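Local atomic coordinates of HTH-type transcriptional regulator AldR (PDB entry 4PCQ), a protein that regulates transcription of the L-alanine dehydrogenase gene ald by binding upstream of it, activating expression with L-alanine present and repressing it without. Residues B[31-40]-B[68-78]. Residues are numbered along the deposited sequence; the frame is centred on the assembly and turned at random.
Sequences ELDEVDRRIL and RVRRLVDLGVI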
ATOM      1  N   GLU B  31      19.922   8.467 -11.268  1.00 76.62           N
ATOM      2  CA  GLU B  31      20.543   7.353 -11.974  1.00 72.95           C
ATOM      3  C   GLU B  31      19.463   6.545 -12.669  1.00 66.74           C
ATOM      4  O   GLU B  31      19.445   5.317 -12.612  1.00 65.97           O
ATOM      5  CB  GLU B  31      21.372   6.478 -11.032  1.00 76.52           C
ATOM      6  CG  GLU B  31      20.919   6.487  -9.591  1.00 79.18           C
ATOM      7  CD  GLU B  31      22.066   6.227  -8.638  1.00 85.16           C
ATOM      8  OE1 GLU B  31      22.721   7.204  -8.218  1.00 89.83           O
ATOM      9  OE2 GLU B  31      22.323   5.047  -8.318  1.00 85.88           O
ATOM     10  N   LEU B  32      18.556   7.266 -13.316  1.00 52.75           N
ATOM     11  CA  LEU B  32      17.437   6.682 -14.035  1.00 51.09           C
ATOM     12  C   LEU B  32      17.235   7.496 -15.307  1.00 52.30           C
ATOM     13  O   LEU B  32      16.990   8.698 -15.234  1.00 55.63           O
ATOM     14  CB  LEU B  32      16.165   6.741 -13.184  1.00 50.43           C
ATOM     15  CG  LEU B  32      15.858   5.695 -12.107  1.00 48.82           C
ATOM     16  CD1 LEU B  32      16.746   5.842 -10.884  1.00 49.79           C
ATOM     17  CD2 LEU B  32      14.415   5.823 -11.705  1.00 48.30           C
ATOM     18  N   ASP B  33      17.325   6.856 -16.470  1.00 51.48           N
ATOM     19  CA  ASP B  33      17.084   7.571 -17.722  1.00 52.72           C
ATOM     20  C   ASP B  33      15.607   7.594 -18.094  1.00 52.03           C
ATOM     21  O   ASP B  33      14.769   7.087 -17.352  1.00 53.22           O
ATOM     22  CB  ASP B  33      17.948   7.024 -18.871  1.00 52.66           C
ATOM     23  CG  ASP B  33      17.707   5.552 -19.160  1.00 50.28           C
ATOM     24  OD1 ASP B  33      16.596   5.042 -18.918  1.00 48.76           O
ATOM     25  OD2 ASP B  33      18.653   4.900 -19.645  1.00 50.09           O
ATOM     26  N   GLU B  34      15.297   8.175 -19.248  1.00 53.21           N
ATOM     27  CA  GLU B  34      13.916   8.295 -19.703  1.00 53.21           C
ATOM     28  C   GLU B  34      13.295   6.917 -19.892  1.00 50.88           C
ATOM     29  O   GLU B  34      12.102   6.732 -19.660  1.00 50.34           O
ATOM     30  CB  GLU B  34      13.850   9.093 -20.998  1.00 55.28           C
ATOM     31  N   VAL B  35      14.110   5.953 -20.310  1.00 62.96           N
ATOM     32  CA  VAL B  35      13.643   4.584 -20.487  1.00 47.63           C
ATOM     33  C   VAL B  35      13.251   3.978 -19.137  1.00 46.13           C
ATOM     34  O   VAL B  35      12.179   3.379 -19.001  1.00 45.12           O
ATOM     35  CB  VAL B  35      14.704   3.709 -21.189  1.00 46.97           C
ATOM     36  CG1 VAL B  35      14.350   2.235 -21.082  1.00 44.88           C
ATOM     37  CG2 VAL B  35      14.854   4.126 -22.647  1.00 48.39           C
ATOM     38  N   ASP B  36      14.107   4.170 -18.134  1.00 49.05           N
ATOM     39  CA  ASP B  36      13.823   3.693 -16.787  1.00 47.85           C
ATOM     40  C   ASP B  36      12.556   4.347 -16.255  1.00 48.11           C
ATOM     41  O   ASP B  36      11.726   3.695 -15.616  1.00 48.97           O
ATOM     42  CB  ASP B  36      14.976   4.032 -15.837  1.00 49.10           C
ATOM     43  CG  ASP B  36      16.173   3.118 -16.004  1.00 52.54           C
ATOM     44  OD1 ASP B  36      16.002   1.981 -16.491  1.00 54.94           O
ATOM     45  OD2 ASP B  36      17.289   3.542 -15.633  1.00 53.34           O
ATOM     46  N   ARG B  37      12.401   5.633 -16.560  1.00 52.34           N
ATOM     47  CA  ARG B  37      11.236   6.396 -16.134  1.00 51.32           C
ATOM     48  C   ARG B  37       9.958   5.828 -16.738  1.00 50.69           C
ATOM     49  O   ARG B  37       8.993   5.561 -16.022  1.00 52.34           O
ATOM     50  CB  ARG B  37      11.400   7.856 -16.512  1.00 50.97           C
ATOM     51  N   ARG B  38       9.961   5.645 -18.055  1.00 47.98           N
ATOM     52  CA  ARG B  38       8.813   5.079 -18.751  1.00 47.59           C
ATOM     53  C   ARG B  38       8.475   3.695 -18.203  1.00 45.44           C
ATOM     54  O   ARG B  38       7.301   3.359 -18.014  1.00 45.21           O
ATOM     55  CB  ARG B  38       9.075   5.015 -20.247  1.00 48.19           C
ATOM     56  N   ILE B  39       9.510   2.901 -17.939  1.00 53.86           N
ATOM     57  CA  ILE B  39       9.320   1.569 -17.374  1.00 52.64           C
ATOM     58  C   ILE B  39       8.618   1.625 -16.019  1.00 51.73           C
ATOM     59  O   ILE B  39       7.622   0.932 -15.801  1.00 50.87           O
ATOM     60  CB  ILE B  39      10.662   0.822 -17.217  1.00 50.49           C
ATOM     61  CG1 ILE B  39      11.191   0.377 -18.578  1.00 48.24           C
ATOM     62  CG2 ILE B  39      10.502  -0.385 -16.306  1.00 39.87           C
ATOM     63  CD1 ILE B  39      12.509  -0.356 -18.500  1.00 40.58           C
ATOM     64  N   LEU B  40       9.118   2.466 -15.118  1.00 42.91           N
ATOM     65  CA  LEU B  40       8.528   2.562 -13.786  1.00 42.95           C
ATOM     66  C   LEU B  40       7.105   3.096 -13.838  1.00 43.86           C
ATOM     67  O   LEU B  40       6.234   2.644 -13.088  1.00 43.46           O
ATOM     68  CB  LEU B  40       9.377   3.436 -12.865  1.00 43.96           C
ATOM     69  CG  LEU B  40      10.679   2.821 -12.356  1.00 43.27           C
ATOM     70  CD1 LEU B  40      11.518   3.869 -11.667  1.00 44.78           C
ATOM     71  CD2 LEU B  40      10.387   1.668 -11.410  1.00 42.02           C
ATOM     72  N   ARG B  68      16.758  -4.042 -17.946  1.00 28.34           N
ATOM     73  CA  ARG B  68      16.432  -2.793 -17.273  1.00 28.31           C
ATOM     74  C   ARG B  68      15.535  -2.994 -16.044  1.00 33.68           C
ATOM     75  O   ARG B  68      15.740  -2.359 -15.009  1.00 34.56           O
ATOM     76  CB  ARG B  68      15.777  -1.825 -18.255  1.00 27.99           C
ATOM     77  CG  ARG B  68      16.748  -1.162 -19.221  1.00 27.98           C
ATOM     78  CD  ARG B  68      17.839  -0.406 -18.486  1.00 30.10           C
ATOM     79  NE  ARG B  68      18.538   0.538 -19.353  1.00 28.71           N
ATOM     80  CZ  ARG B  68      18.219   1.824 -19.466  1.00 30.39           C
ATOM     81  NH1 ARG B  68      17.207   2.324 -18.770  1.00 31.70           N
ATOM     82  NH2 ARG B  68      18.911   2.612 -20.279  1.00 33.02           N
ATOM     83  N   VAL B  69      14.528  -3.854 -16.167  1.00 28.69           N
ATOM     84  CA  VAL B  69      13.647  -4.169 -15.047  1.00 29.26           C
ATOM     85  C   VAL B  69      14.416  -4.876 -13.934  1.00 30.51           C
ATOM     86  O   VAL B  69      14.251  -4.569 -12.746  1.00 32.60           O
ATOM     87  CB  VAL B  69      12.468  -5.057 -15.491  1.00 29.44           C
ATOM     88  CG1 VAL B  69      11.633  -5.469 -14.292  1.00 30.31           C
ATOM     89  CG2 VAL B  69      11.620  -4.344 -16.530  1.00 29.04           C
ATOM     90  N   ARG B  70      15.270  -5.816 -14.332  1.00 38.58           N
ATOM     91  CA  ARG B  70      16.140  -6.518 -13.396  1.00 39.60           C
ATOM     92  C   ARG B  70      17.053  -5.533 -12.686  1.00 31.28           C
ATOM     93  O   ARG B  70      17.304  -5.639 -11.482  1.00 32.22           O
ATOM     94  CB  ARG B  70      16.994  -7.546 -14.133  1.00 41.66           C
ATOM     95  CG  ARG B  70      16.297  -8.847 -14.432  1.00 46.30           C
ATOM     96  CD  ARG B  70      15.921  -9.547 -13.145  1.00 51.17           C
ATOM     97  NE  ARG B  70      14.533  -9.294 -12.772  1.00 51.08           N
ATOM     98  CZ  ARG B  70      14.018  -9.593 -11.586  1.00 50.03           C
ATOM     99  NH1 ARG B  70      14.782 -10.134 -10.648  1.00 49.26           N
ATOM    100  NH2 ARG B  70      12.745  -9.330 -11.331  1.00 51.23           N
ATOM    101  N   ARG B  71      17.528  -4.565 -13.459  1.00 30.56           N
ATOM    102  CA  ARG B  71      18.371  -3.495 -12.966  1.00 30.82           C
ATOM    103  C   ARG B  71      17.606  -2.739 -11.870  1.00 38.81           C
ATOM    104  O   ARG B  71      18.130  -2.500 -10.770  1.00 32.05           O
ATOM    105  CB  ARG B  71      18.713  -2.565 -14.139  1.00 30.13           C
ATOM    106  CG  ARG B  71      20.139  -2.022 -14.146  1.00 30.66           C
ATOM    107  CD  ARG B  71      20.373  -1.146 -12.925  1.00 34.39           C
ATOM    108  NE  ARG B  71      20.470   0.294 -13.213  1.00 37.55           N
ATOM    109  CZ  ARG B  71      19.620   1.005 -13.960  1.00 36.98           C
ATOM    110  NH1 ARG B  71      18.561   0.444 -14.536  1.00 34.56           N
ATOM    111  NH2 ARG B  71      19.824   2.306 -14.128  1.00 31.34           N
ATOM    112  N   LEU B  72      16.364  -2.369 -12.177  1.00 30.66           N
ATOM    113  CA  LEU B  72      15.525  -1.609 -11.248  1.00 31.14           C
ATOM    114  C   LEU B  72      15.248  -2.352  -9.944  1.00 34.66           C
ATOM    115  O   LEU B  72      15.215  -1.746  -8.872  1.00 32.94           O
ATOM    116  CB  LEU B  72      14.209  -1.211 -11.912  1.00 30.68           C
ATOM    117  CG  LEU B  72      14.327  -0.082 -12.931  1.00 30.22           C
ATOM    118  CD1 LEU B  72      12.986   0.226 -13.578  1.00 30.09           C
ATOM    119  CD2 LEU B  72      14.909   1.156 -12.269  1.00 30.90           C
ATOM    120  N   VAL B  73      15.017  -3.657 -10.041  1.00 44.38           N
ATOM    121  CA  VAL B  73      14.811  -4.472  -8.846  1.00 45.56           C
ATOM    122  C   VAL B  73      16.099  -4.554  -8.028  1.00 46.55           C
ATOM    123  O   VAL B  73      16.075  -4.473  -6.797  1.00 46.42           O
ATOM    124  CB  VAL B  73      14.299  -5.893  -9.199  1.00 37.19           C
ATOM    125  CG1 VAL B  73      14.418  -6.833  -8.005  1.00 37.79           C
ATOM    126  CG2 VAL B  73      12.859  -5.836  -9.706  1.00 33.71           C
ATOM    127  N   ASP B  74      17.222  -4.688  -8.726  1.00 42.87           N
ATOM    128  CA  ASP B  74      18.527  -4.798  -8.079  1.00 47.70           C
ATOM    129  C   ASP B  74      18.913  -3.550  -7.295  1.00 47.31           C
ATOM    130  O   ASP B  74      19.447  -3.647  -6.191  1.00 49.79           O
ATOM    131  CB  ASP B  74      19.610  -5.117  -9.109  1.00 54.00           C
ATOM    132  CG  ASP B  74      19.590  -6.565  -9.536  1.00 57.93           C
ATOM    133  OD1 ASP B  74      18.682  -7.291  -9.083  1.00 58.68           O
ATOM    134  OD2 ASP B  74      20.466  -6.971 -10.329  1.00 59.54           O
ATOM    135  N   LEU B  75      18.650  -2.381  -7.868  1.00 46.45           N
ATOM    136  CA  LEU B  75      18.995  -1.123  -7.208  1.00 41.76           C
ATOM    137  C   LEU B  75      18.093  -0.817  -6.012  1.00 47.96           C
ATOM    138  O   LEU B  75      18.391   0.064  -5.204  1.00 51.52           O
ATOM    139  CB  LEU B  75      18.934   0.037  -8.201  1.00 34.80           C
ATOM    140  CG  LEU B  75      19.992   0.079  -9.300  1.00 37.15           C
ATOM    141  CD1 LEU B  75      19.971   1.424 -10.013  1.00 33.59           C
ATOM    142  CD2 LEU B  75      21.363  -0.212  -8.725  1.00 35.06           C
ATOM    143  N   GLY B  76      16.986  -1.541  -5.906  1.00 47.04           N
ATOM    144  CA  GLY B  76      16.028  -1.311  -4.842  1.00 38.55           C
ATOM    145  C   GLY B  76      15.018  -0.261  -5.263  1.00 36.84           C
ATOM    146  O   GLY B  76      14.135   0.110  -4.491  1.00 39.64           O
ATOM    147  N   VAL B  77      15.146   0.207  -6.502  1.00 35.18           N
ATOM    148  CA  VAL B  77      14.212   1.178  -7.061  1.00 34.83           C
ATOM    149  C   VAL B  77      12.830   0.541  -7.169  1.00 34.71           C
ATOM    150  O   VAL B  77      11.808   1.203  -6.997  1.00 35.22           O
ATOM    151  CB  VAL B  77      14.672   1.690  -8.432  1.00 33.77           C
ATOM    152  CG1 VAL B  77      13.756   2.802  -8.914  1.00 33.87           C
ATOM    153  CG2 VAL B  77      16.095   2.192  -8.346  1.00 34.10           C
ATOM    154  N   ILE B  78      12.809  -0.750  -7.475  1.00 36.40           N
ATOM    155  CA  ILE B  78      11.589  -1.537  -7.368  1.00 38.11           C
ATOM    156  C   ILE B  78      11.703  -2.421  -6.134  1.00 35.80           C
ATOM    157  O   ILE B  78      12.563  -3.301  -6.066  1.00 35.88           O
ATOM    158  CB  ILE B  78      11.363  -2.419  -8.611  1.00 40.39           C
ATOM    159  CG1 ILE B  78      10.938  -1.565  -9.804  1.00 40.91           C
ATOM    160  CG2 ILE B  78      10.306  -3.473  -8.333  1.00 43.98           C
ATOM    161  CD1 ILE B  78      10.887  -2.328 -11.107  1.00 31.77           C
TER
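Arg68 reaches from helix 62-75 to Asp33 and Asp36 at the start of helix 34-45, joining the first and last helices of the winged helix-turn-helix DNA-binding domain of this Lrp/AsnC-family regulator. The two helical segments cross almost perpendicularly, at -82°. Followed outward, the arginine first lays its CB against Ile39 CD1, at 3.6 Å. The chain then folds over about its CB-CG bond (chi2 -58°), bringing CD past Asp36 OD1; the extended stretch (chi3 -163°) carries NE past that oxygen unbonded and sets CZ facing the Asp33 carboxylate. NH1 donates to Asp33 OD1 at 2.8 Å in a nearly straight bond, with the oxygen in the guanidinium plane and approached on its syn side. The same nitrogen makes a weaker, more bent bond to Asp36 OD1, while NH2 pairs with Asp33 OD2; Val35 CG1 covers one face of the group. Asp33 is also the N-cap: its OD1 accepts from Asp36 N, so this oxygen serves the helix end and the salt bridge together. In the reciprocal half of the capping box, Asp33 N is linked weakly to Asp36 OD2. That second carboxylate is shared between arginines one helical turn apart, because OD2 also receives Arg71 NH2 at 3.2 Å. Together they probably offset the charge of the buried Asp36.

Beyond the ionic network the contact is apolar. Ile39 CG2 lies 3.7 Å from Leu72 CD1 and also touches Val69, whose side chain packs on Leu54 of helix 51-58. After a Schellman motif at Gly76 ends the helix, the side chains of Val77 and Ile78 reach Leu40, and Ile78 pairs with a strand of the second subunit. Leu40 CD1 meets Val77 CG1 at 3.7 Å, whereas CD2 sits against both Leu72 CD1 and Ile78 CG1.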